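Local coordinates for protein DNA helicase RecQ (Deinococcus radiodurans, PDB 4Q48) that probably couples ATP hydrolysis to translocation in the 3'-5' direction and unwinding of duplex DNA, here represented by its catalytic core, at residues I68-L73 against F142-A147; L94-L99 against P122-M127. All coordinates share one frame; numbering follows the deposited sequence.

Contact 1: I68-L73 against F142-A147; sequences IVVSPL and FAIDEA
Two neighbouring parallel strands, 66-70 and 139-145, run side by side here, where the axes of 68-70 and 142-145 approach to 4.6 Å, and finish in loops, the one after 139-145 beside the nucleotide site. V70 is joined to its neighbour through both backbone polar atoms. Its N gives a hydrogen bond to A143 O (2.7 Å), nearly along the C=O axis, and its O receives D145 N (3.0 Å). Two residues earlier, I68 O takes A143 N (2.8 Å) from above its carbonyl plane, so A143 is held from N and O alike. With V70 CG1 anti to the backbone N (chi1 -161°), CG2 stands anti to the carbonyl carbon and lies alongside I144 CG1 at 4.1 Å. On the same face I68 lies beside F142, both side chains pointing the same way; I68 CB and CG2 meet CD1 and CE1 of the F142 ring, CB approaching CD1 to 3.5 Å. Beyond the strands E146, in a left-handed backbone conformation, bends at chi2 (140°) and carries its carboxylate back across the loop. OE1 meets P72 CD at 3.4 Å, and the L73 side chain crosses the glutamate at about a right angle. The L73 backbone is folded by an ST turn, its N bonded to S71 OG. D145 and E146 open the DEAH box, the Walker B motif of this helicase family, and D145 OD1, which also accepts E146 N, forms a salt bridge with K52, an ADP-binding residue. Strand 117-120 flanks 66-70, and strand 176-180 flanks 139-145. Y56 of helix 50-62 packs on V69 and A143, whereas L167 of helix 165-170 packs on F142 and I144 from the other face.

Contact 2: L94-L99 against P122-M127; sequences LNSTLL and PERLLM
L94 and R124 form the close-packed part of this junction between the end of strand 91-94 and the short helix 122-125. Both side chains set CG anti to the backbone N, and they cross at about a right angle. L94 CG rests against R124 CG at 3.8 Å, with L94 CD2 also near that methylene, so the arginine offers its aliphatic shaft rather than its charge. Next along the chain, N95 CA comes within 4.3 Å of R124 CB. R124 bends at chi2 (68°) and then extends, carrying its guanidinium toward the solvent side.

There the packing becomes loose. S96 is exposed, and its OG stands near the plane of the R124 guanidinium, at the edge, 3.6 Å from NH1, too far for a bond. E123 brings its carboxylate to the same hydroxyl, but the modelled separation is unrealistically short and defines no interaction. The loop instead stabilises itself: a type I turn spans N95 to L98, with L98 N bonded to N95 O (3.1 Å), while N95 OD1 accepts T97 OG1 (2.7 Å) in its carbonyl plane.

A103 and E107 of helix 100-111 also touch R124, and E107 touches L94 as well. The polar groups on the exposed side therefore lie close together without a defined bond between the two segments, and the apolar crossing of L94 with the R124 shaft carries the packing. The charges of E123 and R124, near one another at the partly open edge, may favour each other's ionised state.

In the fold
Strand 66-70 leads into contact 1 at 68-73, and the chain then passes through helix 74-84 and strand 91-94 to reach 94-99. Helix 100-111 and strand 117-120 follow before 122-127 returns to close contact 2, a short loop lying wholly within the longer one. After helix 128-135, strand 139-145 brings 142-147 alongside 68-73 and closes contact 1. The two contacts touch: P122 CD packs on S71 O at 3.4 Å, and V70 CG2 meets L125 CD2 at 3.9 Å. Together they tie the sheet's centre, beside the ATP site, to its edge strand 91-94 within the first RecA-like domain.

Contact 1: I68-L73 against F142-A147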
loop_
_atom_site.group_PDB
_atom_site.type_symbol
_atom_site.label_atom_id
_atom_site.label_comp_id
_atom_site.label_asym_id
_atom_site.label_seq_id
_atom_site.Cartn_x
_atom_site.Cartn_y
_atom_site.Cartn_z
ATOM N N ILE A 68 14.274 5.843 -19.101
ATOM C CA ILE A 68 13.415 4.808 -19.653
ATOM C C ILE A 68 12.447 4.398 -18.555
ATOM O O ILE A 68 12.843 3.748 -17.601
ATOM C CB ILE A 68 14.234 3.584 -20.130
ATOM C CG1 ILE A 68 15.312 4.009 -21.122
ATOM C CG2 ILE A 68 13.341 2.556 -20.765
ATOM C CD1 ILE A 68 14.762 4.747 -22.318
ATOM N N VAL A 69 11.183 4.776 -18.690
ATOM C CA VAL A 69 10.193 4.540 -17.631
ATOM C C VAL A 69 9.326 3.345 -18.000
ATOM O O VAL A 69 8.658 3.340 -19.027
ATOM C CB VAL A 69 9.288 5.784 -17.379
ATOM C CG1 VAL A 69 8.435 5.595 -16.162
ATOM C CG2 VAL A 69 10.124 7.033 -17.223
ATOM N N VAL A 70 9.368 2.313 -17.174
ATOM C CA VAL A 70 8.531 1.163 -17.406
ATOM C C VAL A 70 7.201 1.283 -16.667
ATOM O O VAL A 70 7.181 1.513 -15.458
ATOM C CB VAL A 70 9.237 -0.096 -16.969
ATOM C CG1 VAL A 70 8.596 -1.299 -17.628
ATOM C CG2 VAL A 70 10.697 -0.001 -17.327
ATOM N N SER A 71 6.098 1.140 -17.396
ATOM C CA SER A 71 4.758 1.209 -16.808
ATOM C C SER A 71 3.717 0.463 -17.657
ATOM O O SER A 71 3.738 0.517 -18.902
ATOM C CB SER A 71 4.314 2.667 -16.603
ATOM O OG SER A 71 2.910 2.756 -16.394
ATOM N N PRO A 72 2.794 -0.232 -16.980
ATOM C CA PRO A 72 1.673 -0.911 -17.630
ATOM C C PRO A 72 0.545 0.028 -18.059
ATOM O O PRO A 72 -0.213 -0.317 -18.971
ATOM C CB PRO A 72 1.193 -1.887 -16.560
ATOM C CG PRO A 72 1.816 -1.430 -15.259
ATOM C CD PRO A 72 2.692 -0.268 -15.515
ATOM N N LEU A 73 0.441 1.195 -17.427
ATOM C CA LEU A 73 -0.678 2.111 -17.668
ATOM C C LEU A 73 -0.561 2.840 -19.004
ATOM O O LEU A 73 -0.353 4.056 -19.045
ATOM C CB LEU A 73 -0.772 3.137 -16.528
ATOM C CG LEU A 73 -0.585 2.604 -15.100
ATOM C CD1 LEU A 73 -0.604 3.721 -14.074
ATOM C CD2 LEU A 73 -1.666 1.578 -14.780
ATOM N N PHE A 142 16.820 3.469 -15.879
ATOM C CA PHE A 142 15.541 2.769 -15.906
ATOM C C PHE A 142 14.727 3.098 -14.660
ATOM O O PHE A 142 15.214 2.904 -13.538
ATOM C CB PHE A 142 15.755 1.268 -15.980
ATOM C CG PHE A 142 16.308 0.797 -17.275
ATOM C CD1 PHE A 142 15.510 0.756 -18.405
ATOM C CD2 PHE A 142 17.640 0.416 -17.380
ATOM C CE1 PHE A 142 16.020 0.301 -19.627
ATOM C CE2 PHE A 142 18.158 -0.020 -18.580
ATOM C CZ PHE A 142 17.341 -0.079 -19.713
ATOM N N ALA A 143 13.499 3.588 -14.844
ATOM C CA ALA A 143 12.546 3.721 -13.727
ATOM C C ALA A 143 11.455 2.707 -13.888
ATOM O O ALA A 143 10.700 2.755 -14.870
ATOM C CB ALA A 143 11.958 5.089 -13.675
ATOM N N ILE A 144 11.365 1.783 -12.936
ATOM C CA ILE A 144 10.264 0.821 -12.915
ATOM C C ILE A 144 9.145 1.342 -11.995
ATOM O O ILE A 144 9.256 1.296 -10.765
ATOM C CB ILE A 144 10.742 -0.576 -12.480
ATOM C CG1 ILE A 144 11.700 -1.159 -13.521
ATOM C CG2 ILE A 144 9.594 -1.532 -12.379
ATOM C CD1 ILE A 144 13.175 -1.077 -13.140
ATOM N N ASP A 145 8.097 1.898 -12.608
ATOM C CA ASP A 145 6.953 2.405 -11.856
ATOM C C ASP A 145 5.960 1.281 -11.619
ATOM O O ASP A 145 5.847 0.358 -12.438
ATOM C CB ASP A 145 6.255 3.563 -12.573
ATOM C CG ASP A 145 5.576 4.523 -11.593
ATOM O OD1 ASP A 145 5.195 4.066 -10.482
ATOM O OD2 ASP A 145 5.429 5.725 -11.926
ATOM N N GLU A 146 5.243 1.383 -10.501
ATOM C CA GLU A 146 4.386 0.307 -10.018
ATOM C C GLU A 146 5.115 -1.024 -9.927
ATOM O O GLU A 146 4.628 -2.042 -10.437
ATOM C CB GLU A 146 3.150 0.178 -10.900
ATOM C CG GLU A 146 2.055 1.139 -10.462
ATOM C CD GLU A 146 1.354 1.766 -11.625
ATOM O OE1 GLU A 146 1.848 1.584 -12.756
ATOM O OE2 GLU A 146 0.313 2.425 -11.420
ATOM N N ALA A 147 6.272 -1.005 -9.259
ATOM C CA ALA A 147 7.163 -2.160 -9.171
ATOM C C ALA A 147 6.500 -3.394 -8.545
ATOM O O ALA A 147 6.956 -4.536 -8.723
ATOM C CB ALA A 147 8.400 -1.791 -8.393
#

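Contact 2: L94-L99 against P122-M127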
loop_
_atom_site.group_PDB
_atom_site.type_symbol
_atom_site.label_atom_id
_atom_site.label_comp_id
_atom_site.label_asym_id
_atom_site.label_seq_id
_atom_site.Cartn_x
_atom_site.Cartn_y
_atom_site.Cartn_z
ATOM N N LEU A 94 6.181 4.398 -26.396
ATOM C CA LEU A 94 6.495 3.271 -27.220
ATOM C C LEU A 94 5.670 2.083 -26.704
ATOM O O LEU A 94 5.865 1.625 -25.578
ATOM C CB LEU A 94 7.997 3.023 -27.159
ATOM C CG LEU A 94 8.729 2.158 -28.175
ATOM C CD1 LEU A 94 8.786 2.905 -29.495
ATOM C CD2 LEU A 94 10.139 1.883 -27.652
ATOM N N ASN A 95 4.751 1.601 -27.539
ATOM C CA ASN A 95 3.924 0.434 -27.230
ATOM C C ASN A 95 3.251 -0.102 -28.494
ATOM O O ASN A 95 3.233 0.566 -29.536
ATOM C CB ASN A 95 2.853 0.767 -26.188
ATOM C CG ASN A 95 2.101 2.038 -26.520
ATOM O OD1 ASN A 95 1.303 2.066 -27.455
ATOM N ND2 ASN A 95 2.350 3.097 -25.756
ATOM N N SER A 96 2.661 -1.289 -28.396
ATOM C CA SER A 96 2.095 -1.932 -29.577
ATOM C C SER A 96 0.728 -1.397 -30.013
ATOM O O SER A 96 0.192 -1.845 -31.022
ATOM C CB SER A 96 2.019 -3.443 -29.356
ATOM O OG SER A 96 3.330 -3.998 -29.349
ATOM N N THR A 97 0.170 -0.436 -29.283
ATOM C CA THR A 97 -0.985 0.297 -29.792
ATOM C C THR A 97 -0.573 1.188 -30.962
ATOM O O THR A 97 -1.423 1.792 -31.604
ATOM C CB THR A 97 -1.644 1.210 -28.719
ATOM O OG1 THR A 97 -1.004 2.505 -28.689
ATOM C CG2 THR A 97 -1.613 0.549 -27.339
ATOM N N LEU A 98 0.727 1.276 -31.235
ATOM C CA LEU A 98 1.220 2.186 -32.264
ATOM C C LEU A 98 1.392 1.583 -33.646
ATOM O O LEU A 98 1.714 0.398 -33.803
ATOM C CB LEU A 98 2.570 2.772 -31.849
ATOM C CG LEU A 98 2.650 3.859 -30.790
ATOM C CD1 LEU A 98 4.034 3.817 -30.199
ATOM C CD2 LEU A 98 2.382 5.212 -31.403
ATOM N N LEU A 99 1.208 2.433 -34.651
ATOM C CA LEU A 99 1.521 2.054 -36.017
ATOM C C LEU A 99 3.033 1.868 -36.174
ATOM O O LEU A 99 3.815 2.559 -35.519
ATOM C CB LEU A 99 0.992 3.105 -36.992
ATOM C CG LEU A 99 -0.510 3.389 -36.906
ATOM C CD1 LEU A 99 -0.940 4.379 -37.985
ATOM C CD2 LEU A 99 -1.281 2.087 -37.011
ATOM N N PRO A 122 5.854 -2.725 -20.818
ATOM C CA PRO A 122 6.718 -3.885 -20.570
ATOM C C PRO A 122 6.783 -4.804 -21.775
ATOM O O PRO A 122 7.814 -5.404 -22.082
ATOM C CB PRO A 122 6.021 -4.587 -19.404
ATOM C CG PRO A 122 5.253 -3.516 -18.730
ATOM C CD PRO A 122 4.807 -2.582 -19.793
ATOM N N GLU A 123 5.654 -4.888 -22.462
ATOM C CA GLU A 123 5.504 -5.731 -23.640
ATOM C C GLU A 123 6.512 -5.287 -24.703
ATOM O O GLU A 123 7.212 -6.113 -25.294
ATOM C CB GLU A 123 4.044 -5.666 -24.136
ATOM C CG GLU A 123 3.831 -5.872 -25.613
ATOM C CD GLU A 123 4.042 -4.596 -26.411
ATOM O OE1 GLU A 123 3.854 -3.492 -25.844
ATOM O OE2 GLU A 123 4.408 -4.702 -27.603
ATOM N N ARG A 124 6.594 -3.979 -24.937
ATOM C CA ARG A 124 7.591 -3.469 -25.864
ATOM C C ARG A 124 9.021 -3.677 -25.332
ATOM O O ARG A 124 9.876 -4.159 -26.059
ATOM C CB ARG A 124 7.346 -1.989 -26.149
ATOM C CG ARG A 124 7.986 -1.503 -27.433
ATOM C CD ARG A 124 7.296 -2.134 -28.613
ATOM N NE ARG A 124 7.833 -1.657 -29.874
ATOM C CZ ARG A 124 7.315 -1.975 -31.050
ATOM N NH1 ARG A 124 6.245 -2.760 -31.098
ATOM N NH2 ARG A 124 7.852 -1.503 -32.168
ATOM N N LEU A 125 9.268 -3.325 -24.071
ATOM C CA LEU A 125 10.610 -3.336 -23.503
ATOM C C LEU A 125 11.299 -4.695 -23.539
ATOM O O LEU A 125 12.495 -4.789 -23.826
ATOM C CB LEU A 125 10.590 -2.846 -22.059
ATOM C CG LEU A 125 11.921 -3.029 -21.327
ATOM C CD1 LEU A 125 12.927 -2.050 -21.876
ATOM C CD2 LEU A 125 11.801 -2.851 -19.812
ATOM N N LEU A 126 10.555 -5.757 -23.261
ATOM C CA LEU A 126 11.201 -7.046 -23.038
ATOM C C LEU A 126 11.488 -7.766 -24.344
ATOM O O LEU A 126 12.188 -8.782 -24.347
ATOM C CB LEU A 126 10.348 -7.914 -22.105
ATOM C CG LEU A 126 10.194 -7.355 -20.692
ATOM C CD1 LEU A 126 8.901 -7.816 -20.051
ATOM C CD2 LEU A 126 11.377 -7.772 -19.854
ATOM N N MET A 127 10.949 -7.243 -25.443
ATOM C CA MET A 127 11.236 -7.777 -26.778
ATOM C C MET A 127 12.756 -7.719 -27.062
ATOM O O MET A 127 13.405 -6.666 -26.842
ATOM C CB MET A 127 10.484 -6.997 -27.861
ATOM C CG MET A 127 8.986 -7.185 -27.923
ATOM S SD MET A 127 8.297 -6.125 -29.222
ATOM C CE MET A 127 6.656 -6.845 -29.415
#